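Periplasmic sugar-binding domain protein (Pseudomonas fluorescens Pf-5, PDB 3H75) probably binds carbohydrates in the periplasm, as a member of the two-lobed bacterial solute-binding protein family. Local coordinates at residues A[114-125]-A[288-296]; A[243-251]-A[298-307]. One frame throughout, in Å; residues are numbered along the deposited sequence.

Contact 1: A[114-125]-A[288-296]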
ATOM      1  N   TRP A 114       0.827 -24.319  -8.453  1.00 28.55           N
ATOM      2  CA  TRP A 114       1.590 -23.119  -8.784  1.00 27.89           C
ATOM      3  C   TRP A 114       1.307 -22.005  -7.787  1.00 27.22           C
ATOM      4  O   TRP A 114       0.153 -21.750  -7.432  1.00 27.51           O
ATOM      5  CB  TRP A 114       1.234 -22.627 -10.190  1.00 28.05           C
ATOM      6  CG  TRP A 114       2.029 -21.424 -10.640  1.00 27.90           C
ATOM      7  CD1 TRP A 114       3.279 -21.426 -11.193  1.00 26.98           C
ATOM      8  CD2 TRP A 114       1.625 -20.050 -10.570  1.00 27.20           C
ATOM      9  NE1 TRP A 114       3.678 -20.139 -11.473  1.00 28.09           N
ATOM     10  CE2 TRP A 114       2.683 -19.275 -11.098  1.00 27.06           C
ATOM     11  CE3 TRP A 114       0.474 -19.396 -10.108  1.00 26.30           C
ATOM     12  CZ2 TRP A 114       2.622 -17.877 -11.184  1.00 26.59           C
ATOM     13  CZ3 TRP A 114       0.413 -18.007 -10.193  1.00 26.09           C
ATOM     14  CH2 TRP A 114       1.483 -17.264 -10.725  1.00 24.69           C
ATOM     15  N   ILE A 115       2.366 -21.339  -7.341  1.00 25.54           N
ATOM     16  CA  ILE A 115       2.241 -20.236  -6.398  1.00 24.68           C
ATOM     17  C   ILE A 115       3.209 -19.127  -6.791  1.00 23.08           C
ATOM     18  O   ILE A 115       4.413 -19.348  -6.883  1.00 25.15           O
ATOM     19  CB  ILE A 115       2.565 -20.679  -4.956  1.00 25.72           C
ATOM     20  CG1 ILE A 115       1.596 -21.777  -4.514  1.00 26.90           C
ATOM     21  CG2 ILE A 115       2.461 -19.486  -4.015  1.00 25.95           C
ATOM     22  CD1 ILE A 115       1.921 -22.374  -3.160  1.00 29.74           C
ATOM     23  N   GLY A 116       2.673 -17.934  -7.027  1.00 19.30           N
ATOM     24  CA  GLY A 116       3.508 -16.806  -7.395  1.00 15.60           C
ATOM     25  C   GLY A 116       3.264 -15.677  -6.413  1.00 14.06           C
ATOM     26  O   GLY A 116       2.435 -15.814  -5.516  1.00 12.68           O
ATOM     27  N   SER A 117       3.987 -14.573  -6.568  1.00 13.00           N
ATOM     28  CA  SER A 117       3.813 -13.430  -5.680  1.00 12.92           C
ATOM     29  C   SER A 117       4.175 -12.130  -6.382  1.00 12.57           C
ATOM     30  O   SER A 117       4.825 -12.131  -7.428  1.00 12.32           O
ATOM     31  CB  SER A 117       4.673 -13.589  -4.418  1.00 12.50           C
ATOM     32  OG  SER A 117       6.062 -13.529  -4.712  1.00 11.67           O
HETATM   33  N   MSE A 118       3.744 -11.018  -5.800  1.00  9.84           N
HETATM   34  CA  MSE A 118       4.031  -9.705  -6.361  1.00  9.61           C
HETATM   35  C   MSE A 118       4.042  -8.715  -5.216  1.00 10.48           C
HETATM   36  O   MSE A 118       3.071  -8.621  -4.466  1.00 10.30           O
HETATM   37  CB  MSE A 118       2.962  -9.304  -7.371  1.00  9.57           C
HETATM   38  CG  MSE A 118       3.208  -7.935  -7.982  1.00 10.29           C
HETATM   39 SE   MSE A 118       1.966  -7.523  -9.383  1.00 18.21          SE
HETATM   40  CE  MSE A 118       2.825  -8.470 -10.842  1.00 10.70           C
ATOM     41  N   VAL A 119       5.136  -7.976  -5.083  1.00 10.96           N
ATOM     42  CA  VAL A 119       5.260  -7.014  -4.000  1.00 11.00           C
ATOM     43  C   VAL A 119       5.737  -5.654  -4.472  1.00 11.15           C
ATOM     44  O   VAL A 119       6.335  -5.527  -5.544  1.00 10.47           O
ATOM     45  CB  VAL A 119       6.252  -7.516  -2.935  1.00 13.11           C
ATOM     46  CG1 VAL A 119       5.845  -8.902  -2.463  1.00 12.30           C
ATOM     47  CG2 VAL A 119       7.667  -7.535  -3.505  1.00 13.10           C
ATOM     48  N   GLY A 120       5.469  -4.643  -3.653  1.00 10.58           N
ATOM     49  CA  GLY A 120       5.892  -3.294  -3.961  1.00 13.13           C
ATOM     50  C   GLY A 120       7.126  -2.949  -3.150  1.00 13.48           C
ATOM     51  O   GLY A 120       7.899  -3.839  -2.783  1.00 15.66           O
ATOM     52  N   ASP A 121       7.320  -1.667  -2.858  1.00 11.24           N
ATOM     53  CA  ASP A 121       8.490  -1.246  -2.097  1.00 10.66           C
ATOM     54  C   ASP A 121       8.142  -0.428  -0.853  1.00 10.21           C
ATOM     55  O   ASP A 121       8.495   0.749  -0.740  1.00  9.77           O
ATOM     56  CB  ASP A 121       9.469  -0.482  -3.014  1.00 12.82           C
ATOM     57  CG  ASP A 121       8.836   0.718  -3.716  1.00 13.12           C
ATOM     58  OD1 ASP A 121       7.599   0.757  -3.895  1.00 13.61           O
ATOM     59  OD2 ASP A 121       9.600   1.627  -4.115  1.00 14.28           O
ATOM     60  N   ASP A 122       7.461  -1.081   0.088  1.00  9.39           N
ATOM     61  CA  ASP A 122       7.050  -0.445   1.339  1.00  9.57           C
ATOM     62  C   ASP A 122       8.215   0.110   2.157  1.00  9.06           C
ATOM     63  O   ASP A 122       8.115   1.193   2.732  1.00  8.04           O
ATOM     64  CB  ASP A 122       6.256  -1.428   2.214  1.00 11.14           C
ATOM     65  CG  ASP A 122       4.808  -1.594   1.762  1.00 14.62           C
ATOM     66  OD1 ASP A 122       4.092  -0.581   1.665  1.00 16.55           O
ATOM     67  OD2 ASP A 122       4.384  -2.743   1.517  1.00 20.67           O
ATOM     68  N   GLU A 123       9.318  -0.630   2.236  1.00  8.32           N
ATOM     69  CA  GLU A 123      10.459  -0.157   3.014  1.00  9.54           C
ATOM     70  C   GLU A 123      10.972   1.171   2.461  1.00  9.66           C
ATOM     71  O   GLU A 123      11.248   2.102   3.222  1.00  8.94           O
ATOM     72  CB  GLU A 123      11.584  -1.195   3.010  1.00 10.08           C
ATOM     73  CG  GLU A 123      12.666  -0.929   4.047  1.00 13.14           C
ATOM     74  CD  GLU A 123      13.731  -2.011   4.067  1.00 17.27           C
ATOM     75  OE1 GLU A 123      13.363  -3.202   3.993  1.00 19.31           O
ATOM     76  OE2 GLU A 123      14.929  -1.674   4.167  1.00 19.07           O
ATOM     77  N   GLU A 124      11.091   1.265   1.140  1.00 10.16           N
ATOM     78  CA  GLU A 124      11.562   2.496   0.518  1.00 11.28           C
ATOM     79  C   GLU A 124      10.624   3.647   0.871  1.00 11.41           C
ATOM     80  O   GLU A 124      11.071   4.756   1.153  1.00 10.52           O
ATOM     81  CB  GLU A 124      11.633   2.342  -1.004  1.00 14.14           C
ATOM     82  CG  GLU A 124      12.034   3.622  -1.739  1.00 18.82           C
ATOM     83  CD  GLU A 124      13.487   4.016  -1.525  1.00 20.54           C
ATOM     84  OE1 GLU A 124      14.124   3.522  -0.568  1.00 24.21           O
ATOM     85  OE2 GLU A 124      13.996   4.835  -2.318  1.00 25.36           O
ATOM     86  N   ALA A 125       9.322   3.383   0.867  1.00  8.74           N
ATOM     87  CA  ALA A 125       8.347   4.424   1.190  1.00  9.57           C
ATOM     88  C   ALA A 125       8.542   4.958   2.611  1.00  8.21           C
ATOM     89  O   ALA A 125       8.493   6.174   2.842  1.00  8.80           O
ATOM     90  CB  ALA A 125       6.934   3.888   1.019  1.00 10.97           C
ATOM     91  N   PRO A 288       8.207 -16.075 -11.054  1.00 29.41           N
ATOM     92  CA  PRO A 288       6.831 -15.978 -10.557  1.00 28.07           C
ATOM     93  C   PRO A 288       6.692 -15.039  -9.359  1.00 25.96           C
ATOM     94  O   PRO A 288       5.586 -14.808  -8.875  1.00 25.40           O
ATOM     95  CB  PRO A 288       6.502 -17.417 -10.195  1.00 28.30           C
ATOM     96  CG  PRO A 288       7.797 -17.891  -9.634  1.00 29.35           C
ATOM     97  CD  PRO A 288       8.821 -17.345 -10.623  1.00 30.34           C
ATOM     98  N   ASP A 289       7.818 -14.511  -8.884  1.00 23.78           N
ATOM     99  CA  ASP A 289       7.817 -13.600  -7.743  1.00 22.78           C
ATOM    100  C   ASP A 289       8.296 -12.214  -8.156  1.00 20.47           C
ATOM    101  O   ASP A 289       9.487 -11.906  -8.095  1.00 22.39           O
ATOM    102  CB  ASP A 289       8.707 -14.144  -6.626  1.00 24.20           C
ATOM    103  CG  ASP A 289       8.267 -15.512  -6.148  1.00 26.04           C
ATOM    104  OD1 ASP A 289       7.083 -15.662  -5.783  1.00 24.96           O
ATOM    105  OD2 ASP A 289       9.105 -16.438  -6.137  1.00 28.48           O
ATOM    106  N   TRP A 290       7.348 -11.382  -8.570  1.00 17.55           N
ATOM    107  CA  TRP A 290       7.637 -10.026  -9.013  1.00 15.48           C
ATOM    108  C   TRP A 290       7.949  -9.068  -7.871  1.00 16.00           C
ATOM    109  O   TRP A 290       7.285  -9.076  -6.834  1.00 14.13           O
ATOM    110  CB  TRP A 290       6.450  -9.483  -9.805  1.00 16.42           C
ATOM    111  CG  TRP A 290       6.329 -10.041 -11.192  1.00 17.07           C
ATOM    112  CD1 TRP A 290       6.894  -9.536 -12.326  1.00 18.15           C
ATOM    113  CD2 TRP A 290       5.590 -11.202 -11.593  1.00 18.06           C
ATOM    114  NE1 TRP A 290       6.551 -10.307 -13.412  1.00 18.53           N
ATOM    115  CE2 TRP A 290       5.750 -11.337 -12.990  1.00 19.33           C
ATOM    116  CE3 TRP A 290       4.806 -12.141 -10.909  1.00 18.04           C
ATOM    117  CZ2 TRP A 290       5.155 -12.375 -13.719  1.00 19.83           C
ATOM    118  CZ3 TRP A 290       4.215 -13.173 -11.632  1.00 19.10           C
ATOM    119  CH2 TRP A 290       4.392 -13.280 -13.023  1.00 20.35           C
ATOM    120  N   GLN A 291       8.972  -8.243  -8.076  1.00 16.13           N
ATOM    121  CA  GLN A 291       9.380  -7.234  -7.103  1.00 17.86           C
ATOM    122  C   GLN A 291       9.272  -5.910  -7.853  1.00 17.81           C
ATOM    123  O   GLN A 291      10.029  -5.656  -8.793  1.00 18.30           O
ATOM    124  CB  GLN A 291      10.820  -7.476  -6.645  1.00 19.83           C
ATOM    125  CG  GLN A 291      11.028  -8.828  -5.973  1.00 24.48           C
ATOM    126  CD  GLN A 291      12.469  -9.058  -5.545  1.00 28.14           C
ATOM    127  OE1 GLN A 291      13.018  -8.313  -4.733  1.00 31.37           O
ATOM    128  NE2 GLN A 291      13.088 -10.097  -6.094  1.00 30.25           N
ATOM    129  N   LEU A 292       8.327  -5.071  -7.443  1.00 15.90           N
ATOM    130  CA  LEU A 292       8.105  -3.801  -8.118  1.00 15.02           C
ATOM    131  C   LEU A 292       8.387  -2.578  -7.259  1.00 15.94           C
ATOM    132  O   LEU A 292       8.314  -2.630  -6.034  1.00 15.60           O
ATOM    133  CB  LEU A 292       6.653  -3.718  -8.604  1.00 13.70           C
ATOM    134  CG  LEU A 292       6.048  -4.916  -9.345  1.00 13.43           C
ATOM    135  CD1 LEU A 292       4.592  -4.627  -9.671  1.00 11.32           C
ATOM    136  CD2 LEU A 292       6.828  -5.186 -10.620  1.00 13.74           C
ATOM    137  N   SER A 293       8.725  -1.481  -7.927  1.00 16.35           N
ATOM    138  CA  SER A 293       8.957  -0.207  -7.263  1.00 16.47           C
ATOM    139  C   SER A 293       7.767   0.611  -7.730  1.00 16.47           C
ATOM    140  O   SER A 293       7.744   1.094  -8.861  1.00 18.73           O
ATOM    141  CB  SER A 293      10.264   0.436  -7.741  1.00 19.28           C
ATOM    142  OG  SER A 293      11.389  -0.271  -7.246  1.00 22.55           O
ATOM    143  N   LEU A 294       6.763   0.742  -6.869  1.00 13.65           N
ATOM    144  CA  LEU A 294       5.555   1.471  -7.228  1.00 12.24           C
ATOM    145  C   LEU A 294       5.396   2.816  -6.531  1.00 12.47           C
ATOM    146  O   LEU A 294       4.771   3.727  -7.079  1.00 13.74           O
ATOM    147  CB  LEU A 294       4.321   0.610  -6.932  1.00 12.53           C
ATOM    148  CG  LEU A 294       4.221  -0.732  -7.662  1.00 11.55           C
ATOM    149  CD1 LEU A 294       2.999  -1.482  -7.169  1.00 12.45           C
ATOM    150  CD2 LEU A 294       4.130  -0.500  -9.169  1.00 12.97           C
ATOM    151  N   PHE A 295       5.959   2.948  -5.335  1.00 10.72           N
ATOM    152  CA  PHE A 295       5.821   4.191  -4.587  1.00 11.69           C
ATOM    153  C   PHE A 295       6.558   5.385  -5.160  1.00 12.53           C
ATOM    154  O   PHE A 295       7.684   5.272  -5.642  1.00 14.54           O
ATOM    155  CB  PHE A 295       6.262   4.000  -3.135  1.00 12.65           C
ATOM    156  CG  PHE A 295       5.240   3.326  -2.274  1.00 12.27           C
ATOM    157  CD1 PHE A 295       3.998   3.912  -2.057  1.00 12.66           C
ATOM    158  CD2 PHE A 295       5.521   2.109  -1.667  1.00 12.78           C
ATOM    159  CE1 PHE A 295       3.048   3.293  -1.242  1.00 12.76           C
ATOM    160  CE2 PHE A 295       4.578   1.482  -0.850  1.00 13.94           C
ATOM    161  CZ  PHE A 295       3.339   2.077  -0.639  1.00 14.23           C
ATOM    162  N   GLN A 296       5.891   6.529  -5.096  1.00 11.25           N
ATOM    163  CA  GLN A 296       6.441   7.798  -5.552  1.00 13.53           C
ATOM    164  C   GLN A 296       5.941   8.873  -4.603  1.00 11.18           C
ATOM    165  O   GLN A 296       4.787   8.843  -4.178  1.00 10.03           O
ATOM    166  CB  GLN A 296       5.953   8.150  -6.958  1.00 14.79           C
ATOM    167  CG  GLN A 296       6.586   7.373  -8.090  1.00 20.25           C
ATOM    168  CD  GLN A 296       6.115   7.870  -9.445  1.00 24.35           C
ATOM    169  OE1 GLN A 296       6.148   9.073  -9.720  1.00 27.10           O
ATOM    170  NE2 GLN A 296       5.679   6.950 -10.301  1.00 28.08           N
TER
HETATM  171  O   HOH W   1       7.486 -10.982  -5.008  1.00 17.65           O
HETATM  172  O   HOH W   2       9.443   3.492  -5.979  1.00 18.42           O
HETATM  173  O   HOH W   3      12.241   0.906  -4.762  1.00 23.47           O
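Ser-117 and Asp-289 open a parallel strand ladder, in which strands 115-119 and 289-291 run 6° apart. Four backbone bonds carry it: Ser-117 N to Pro-288 O, Trp-290 N to Ser-117 O, Val-119 N to Trp-290 O, and Leu-292 N to Val-119 O at 2.8 Å. Side-chain polar bonds reinforce both ends. Ser-117 OG donates to Asp-289 OD1 over 2.6 Å, on the anti side and somewhat out of the carboxylate plane, and a water joins Ser-117 OG to Trp-290 O. Beyond the strands, Asp-121 OD1 takes Phe-295 N on its syn lone pair at 3.1 Å (172° at the hydrogen) and Leu-294 N, also at 3.1 Å, from above the carboxylate plane. Its chi1 of 56° sets CG between the backbone N and the carbonyl carbon, turning the carboxylate to these amides, while OD2 accepts from two waters. With an alanine here, the Leu-294 and Phe-295 amides lose their shared acceptor, and the 293-295 loop would probably be freed to shift.

On the other sheet face, selenomethionine Met-118 lays CE 3.9 Å from Trp-290 CG, an off-centre CH-pi contact with the five-membered ring; its SE touches Leu-292 CD1. Past the strand ends, Ala-125 CB lies over one face of Phe-295, a CH-pi contact 3.8 Å from the centroid, whereas Asp-122 OD1, salt-bridged to Arg-163, lies at the ring edge. Bonding thus passes from backbone ladder to carboxylate anchor where both segments leave the sheet, consistent with a held interdomain crossing.

Contact 2: A[243-251]-A[298-307]; sequences SPEALQALI and LTPAQARQLL
Leu-307 N donates to Ala-303 O at 2.8 Å, the shortest hydrogen bond within these two segments, and both residues of this helical turn bear on helix 244-251. No hydrogen bond spans the interface; it is mostly apolar. The local axes come within 8.8 Å and cross at -150°, so the helices run roughly antiparallel, and the side chains interlock as knobs into holes in both directions. Ile-251 sits among Pro-300, Ala-303, Arg-304 and Leu-307, with CG1 3.8 Å from Ala-303 CB and CD1 over one face of the Arg-304 guanidinium. In return, Leu-307 enters the hole formed by Pro-244, Leu-247, Gln-248 and Ile-251. Its chi1 of 176° turns CG away from the backbone N and into this hole, where CD1 lies 3.5 Å from Pro-244 O and CD2 3.4 Å from Gln-248 OE1. Gln-248 NE2 bonds to Asp-252 OD1.

Deeper in, Leu-247 divides its branches, CD1 reaching the Leu-306 and Leu-307 backbone and CD2 touching Leu-298 CD1 at 3.6 Å. Leu-250 CD2 meets Leu-298 CB at the same 3.6 Å, the two side chains crossing at about a right angle. Helix 300-307 begins with a capping box, Thr-299 N to Gln-302 OE1 and Gln-302 N to Thr-299 OG1. Through Leu-247 and Leu-250 on Leu-258, helix 244-251 packs on strand 257-260 as in the layered alpha/beta lobes of periplasmic binding proteins, and helix 300-307 adds a further antiparallel helix against it.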
ATOM      1  N   SER A 243      -5.981   8.992  -0.796  1.00  8.92           N
ATOM      2  CA  SER A 243      -7.376   9.348  -0.562  1.00  9.66           C
ATOM      3  C   SER A 243      -7.602  10.766  -1.076  1.00 11.36           C
ATOM      4  O   SER A 243      -6.684  11.590  -1.094  1.00 10.25           O
ATOM      5  CB  SER A 243      -7.713   9.286   0.927  1.00  9.95           C
ATOM      6  OG  SER A 243      -7.009  10.277   1.653  1.00 10.10           O
ATOM      7  N   PRO A 244      -8.833  11.070  -1.503  1.00 11.46           N
ATOM      8  CA  PRO A 244      -9.136  12.408  -2.013  1.00 12.06           C
ATOM      9  C   PRO A 244      -8.694  13.518  -1.064  1.00 11.41           C
ATOM     10  O   PRO A 244      -8.092  14.503  -1.496  1.00 11.54           O
ATOM     11  CB  PRO A 244     -10.649  12.370  -2.199  1.00 12.51           C
ATOM     12  CG  PRO A 244     -10.893  10.940  -2.571  1.00 12.90           C
ATOM     13  CD  PRO A 244     -10.013  10.193  -1.592  1.00 11.46           C
ATOM     14  N   GLU A 245      -8.987  13.357   0.224  1.00 11.69           N
ATOM     15  CA  GLU A 245      -8.623  14.367   1.210  1.00 12.98           C
ATOM     16  C   GLU A 245      -7.110  14.527   1.347  1.00 12.34           C
ATOM     17  O   GLU A 245      -6.609  15.639   1.516  1.00 11.22           O
ATOM     18  CB  GLU A 245      -9.229  14.025   2.574  1.00 15.89           C
ATOM     19  CG  GLU A 245      -9.354  15.230   3.491  1.00 21.91           C
ATOM     20  CD  GLU A 245      -9.993  14.892   4.821  1.00 23.51           C
ATOM     21  OE1 GLU A 245     -10.900  14.036   4.841  1.00 25.76           O
ATOM     22  OE2 GLU A 245      -9.599  15.490   5.842  1.00 25.60           O
ATOM     23  N   ALA A 246      -6.377  13.418   1.283  1.00 10.61           N
ATOM     24  CA  ALA A 246      -4.922  13.474   1.396  1.00 10.06           C
ATOM     25  C   ALA A 246      -4.318  14.167   0.180  1.00 10.37           C
ATOM     26  O   ALA A 246      -3.376  14.951   0.305  1.00  9.92           O
ATOM     27  CB  ALA A 246      -4.351  12.066   1.534  1.00  9.00           C
ATOM     28  N   LEU A 247      -4.856  13.872  -0.999  1.00  9.59           N
ATOM     29  CA  LEU A 247      -4.357  14.484  -2.223  1.00  9.63           C
ATOM     30  C   LEU A 247      -4.578  15.991  -2.162  1.00 10.58           C
ATOM     31  O   LEU A 247      -3.700  16.772  -2.530  1.00  9.76           O
ATOM     32  CB  LEU A 247      -5.070  13.895  -3.443  1.00 10.38           C
ATOM     33  CG  LEU A 247      -4.807  12.409  -3.710  1.00  9.94           C
ATOM     34  CD1 LEU A 247      -5.801  11.905  -4.737  1.00  9.29           C
ATOM     35  CD2 LEU A 247      -3.378  12.193  -4.195  1.00  9.71           C
ATOM     36  N   GLN A 248      -5.749  16.400  -1.688  1.00 11.30           N
ATOM     37  CA  GLN A 248      -6.046  17.822  -1.586  1.00 11.51           C
ATOM     38  C   GLN A 248      -5.107  18.479  -0.581  1.00 12.21           C
ATOM     39  O   GLN A 248      -4.633  19.591  -0.806  1.00 12.60           O
ATOM     40  CB  GLN A 248      -7.494  18.044  -1.147  1.00 12.65           C
ATOM     41  CG  GLN A 248      -7.911  19.516  -1.133  1.00 15.04           C
ATOM     42  CD  GLN A 248      -7.880  20.145  -2.516  1.00 16.38           C
ATOM     43  OE1 GLN A 248      -8.632  19.746  -3.407  1.00 17.96           O
ATOM     44  NE2 GLN A 248      -7.007  21.130  -2.703  1.00 19.77           N
ATOM     45  N   ALA A 249      -4.835  17.791   0.524  1.00 11.28           N
ATOM     46  CA  ALA A 249      -3.950  18.344   1.548  1.00 11.28           C
ATOM     47  C   ALA A 249      -2.533  18.513   1.011  1.00 11.19           C
ATOM     48  O   ALA A 249      -1.836  19.462   1.364  1.00  9.56           O
ATOM     49  CB  ALA A 249      -3.943  17.447   2.777  1.00 10.51           C
ATOM     50  N   LEU A 250      -2.104  17.589   0.158  1.00 11.51           N
ATOM     51  CA  LEU A 250      -0.772  17.677  -0.422  1.00 11.62           C
ATOM     52  C   LEU A 250      -0.729  18.896  -1.344  1.00 12.97           C
ATOM     53  O   LEU A 250       0.220  19.685  -1.320  1.00 13.17           O
ATOM     54  CB  LEU A 250      -0.444  16.409  -1.217  1.00 12.34           C
ATOM     55  CG  LEU A 250       0.977  16.372  -1.800  1.00 14.26           C
ATOM     56  CD1 LEU A 250       1.998  16.247  -0.676  1.00 13.36           C
ATOM     57  CD2 LEU A 250       1.107  15.212  -2.758  1.00 17.35           C
ATOM     58  N   ILE A 251      -1.774  19.045  -2.153  1.00 12.81           N
ATOM     59  CA  ILE A 251      -1.870  20.170  -3.078  1.00 14.34           C
ATOM     60  C   ILE A 251      -1.879  21.494  -2.313  1.00 15.33           C
ATOM     61  O   ILE A 251      -1.251  22.470  -2.736  1.00 17.14           O
ATOM     62  CB  ILE A 251      -3.147  20.059  -3.932  1.00 13.54           C
ATOM     63  CG1 ILE A 251      -3.063  18.814  -4.820  1.00 16.38           C
ATOM     64  CG2 ILE A 251      -3.321  21.310  -4.786  1.00 16.11           C
ATOM     65  CD1 ILE A 251      -4.363  18.470  -5.539  1.00 17.66           C
ATOM     66  N   LEU A 298       4.426  11.894  -4.381  1.00 11.88           N
ATOM     67  CA  LEU A 298       3.642  12.715  -5.293  1.00 12.30           C
ATOM     68  C   LEU A 298       3.937  14.201  -5.310  1.00 12.35           C
ATOM     69  O   LEU A 298       4.188  14.808  -4.276  1.00 13.46           O
ATOM     70  CB  LEU A 298       2.152  12.545  -5.007  1.00 12.09           C
ATOM     71  CG  LEU A 298       1.516  11.170  -5.191  1.00 11.94           C
ATOM     72  CD1 LEU A 298       0.053  11.260  -4.771  1.00 10.69           C
ATOM     73  CD2 LEU A 298       1.633  10.720  -6.641  1.00 12.83           C
ATOM     74  N   THR A 299       3.900  14.774  -6.509  1.00 13.53           N
ATOM     75  CA  THR A 299       4.090  16.204  -6.683  1.00 15.56           C
ATOM     76  C   THR A 299       2.661  16.741  -6.679  1.00 14.98           C
ATOM     77  O   THR A 299       1.711  15.980  -6.870  1.00 14.21           O
ATOM     78  CB  THR A 299       4.719  16.532  -8.046  1.00 15.57           C
ATOM     79  OG1 THR A 299       3.857  16.067  -9.091  1.00 17.12           O
ATOM     80  CG2 THR A 299       6.074  15.861  -8.184  1.00 17.60           C
ATOM     81  N   PRO A 300       2.482  18.049  -6.448  1.00 15.53           N
ATOM     82  CA  PRO A 300       1.120  18.588  -6.445  1.00 15.62           C
ATOM     83  C   PRO A 300       0.421  18.337  -7.781  1.00 15.54           C
ATOM     84  O   PRO A 300      -0.775  18.058  -7.819  1.00 13.53           O
ATOM     85  CB  PRO A 300       1.342  20.073  -6.172  1.00 15.76           C
ATOM     86  CG  PRO A 300       2.556  20.058  -5.288  1.00 17.69           C
ATOM     87  CD  PRO A 300       3.449  19.060  -5.986  1.00 17.23           C
ATOM     88  N   ALA A 301       1.177  18.434  -8.873  1.00 14.78           N
ATOM     89  CA  ALA A 301       0.626  18.210 -10.207  1.00 16.15           C
ATOM     90  C   ALA A 301       0.080  16.792 -10.357  1.00 16.01           C
ATOM     91  O   ALA A 301      -1.009  16.591 -10.893  1.00 17.06           O
ATOM     92  CB  ALA A 301       1.694  18.473 -11.263  1.00 17.30           C
ATOM     93  N   GLN A 302       0.843  15.810  -9.889  1.00 15.20           N
ATOM     94  CA  GLN A 302       0.414  14.419  -9.966  1.00 14.13           C
ATOM     95  C   GLN A 302      -0.794  14.185  -9.069  1.00 13.96           C
ATOM     96  O   GLN A 302      -1.714  13.451  -9.429  1.00 12.70           O
ATOM     97  CB  GLN A 302       1.547  13.491  -9.533  1.00 15.87           C
ATOM     98  CG  GLN A 302       2.759  13.516 -10.443  1.00 17.12           C
ATOM     99  CD  GLN A 302       3.877  12.642  -9.915  1.00 19.69           C
ATOM    100  OE1 GLN A 302       4.324  12.811  -8.781  1.00 18.09           O
ATOM    101  NE2 GLN A 302       4.332  11.699 -10.733  1.00 23.51           N
ATOM    102  N   ALA A 303      -0.780  14.801  -7.891  1.00 12.24           N
ATOM    103  CA  ALA A 303      -1.881  14.654  -6.943  1.00 11.66           C
ATOM    104  C   ALA A 303      -3.170  15.207  -7.540  1.00 12.41           C
ATOM    105  O   ALA A 303      -4.246  14.657  -7.322  1.00 12.12           O
ATOM    106  CB  ALA A 303      -1.551  15.371  -5.639  1.00 11.47           C
ATOM    107  N   ARG A 304      -3.055  16.300  -8.288  1.00 13.37           N
ATOM    108  CA  ARG A 304      -4.210  16.926  -8.923  1.00 15.35           C
ATOM    109  C   ARG A 304      -4.847  15.951  -9.911  1.00 14.28           C
ATOM    110  O   ARG A 304      -6.068  15.826  -9.973  1.00 15.32           O
ATOM    111  CB  ARG A 304      -3.777  18.198  -9.663  1.00 18.88           C
ATOM    112  CG  ARG A 304      -4.904  18.967 -10.351  1.00 24.26           C
ATOM    113  CD  ARG A 304      -5.470  20.075  -9.464  1.00 28.27           C
ATOM    114  NE  ARG A 304      -6.589  19.632  -8.637  1.00 32.17           N
ATOM    115  CZ  ARG A 304      -7.206  20.400  -7.742  1.00 31.91           C
ATOM    116  NH1 ARG A 304      -6.809  21.652  -7.552  1.00 33.76           N
ATOM    117  NH2 ARG A 304      -8.225  19.922  -7.041  1.00 33.82           N
ATOM    118  N   GLN A 305      -4.011  15.270 -10.689  1.00 14.30           N
ATOM    119  CA  GLN A 305      -4.489  14.299 -11.668  1.00 15.73           C
ATOM    120  C   GLN A 305      -5.235  13.156 -10.988  1.00 14.99           C
ATOM    121  O   GLN A 305      -6.339  12.788 -11.393  1.00 15.15           O
ATOM    122  CB  GLN A 305      -3.318  13.722 -12.465  1.00 17.77           C
ATOM    123  CG  GLN A 305      -2.657  14.692 -13.425  1.00 21.35           C
ATOM    124  CD  GLN A 305      -1.503  14.055 -14.177  1.00 23.30           C
ATOM    125  OE1 GLN A 305      -0.380  13.983 -13.675  1.00 24.67           O
ATOM    126  NE2 GLN A 305      -1.779  13.572 -15.383  1.00 24.51           N
ATOM    127  N   LEU A 306      -4.624  12.591  -9.952  1.00 13.36           N
ATOM    128  CA  LEU A 306      -5.241  11.491  -9.229  1.00 13.23           C
ATOM    129  C   LEU A 306      -6.516  11.914  -8.510  1.00 14.09           C
ATOM    130  O   LEU A 306      -7.451  11.126  -8.379  1.00 13.51           O
ATOM    131  CB  LEU A 306      -4.257  10.909  -8.212  1.00 12.73           C
ATOM    132  CG  LEU A 306      -2.995  10.244  -8.768  1.00 14.19           C
ATOM    133  CD1 LEU A 306      -2.131   9.780  -7.610  1.00 15.56           C
ATOM    134  CD2 LEU A 306      -3.368   9.064  -9.659  1.00 16.25           C
ATOM    135  N   LEU A 307      -6.552  13.157  -8.041  1.00 12.60           N
ATOM    136  CA  LEU A 307      -7.718  13.666  -7.332  1.00 12.75           C
ATOM    137  C   LEU A 307      -8.905  13.781  -8.276  1.00 14.16           C
ATOM    138  O   LEU A 307     -10.013  13.341  -7.958  1.00 13.25           O
ATOM    139  CB  LEU A 307      -7.403  15.035  -6.718  1.00 13.31           C
ATOM    140  CG  LEU A 307      -8.557  15.751  -6.010  1.00 14.25           C
ATOM    141  CD1 LEU A 307      -9.067  14.899  -4.864  1.00 15.54           C
ATOM    142  CD2 LEU A 307      -8.076  17.097  -5.500  1.00 14.31           C
TER

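How the contacts relate
From the N terminus, the chain first lays down strands 5-10 to 88-93 of the parallel sheet, adds 115-119, and passes through 120-125 into the second lobe. Helix 244-251 is built there before the chain returns after strand 257-260 to the first lobe, through helix 265-277 to strand 289-291. Contact 1 closes its loop when 289-291 joins that sheet's edge; 292-296 then crosses over again, and contact 2 closes a shorter loop by placing helix 300-307 on helix 244-251. Their segments alternate, so the loops cross rather than nest. The centres lie about 23 Å apart, bridged by a weak hydrogen bond from Gln-302 NE2 to Gln-296 OE1.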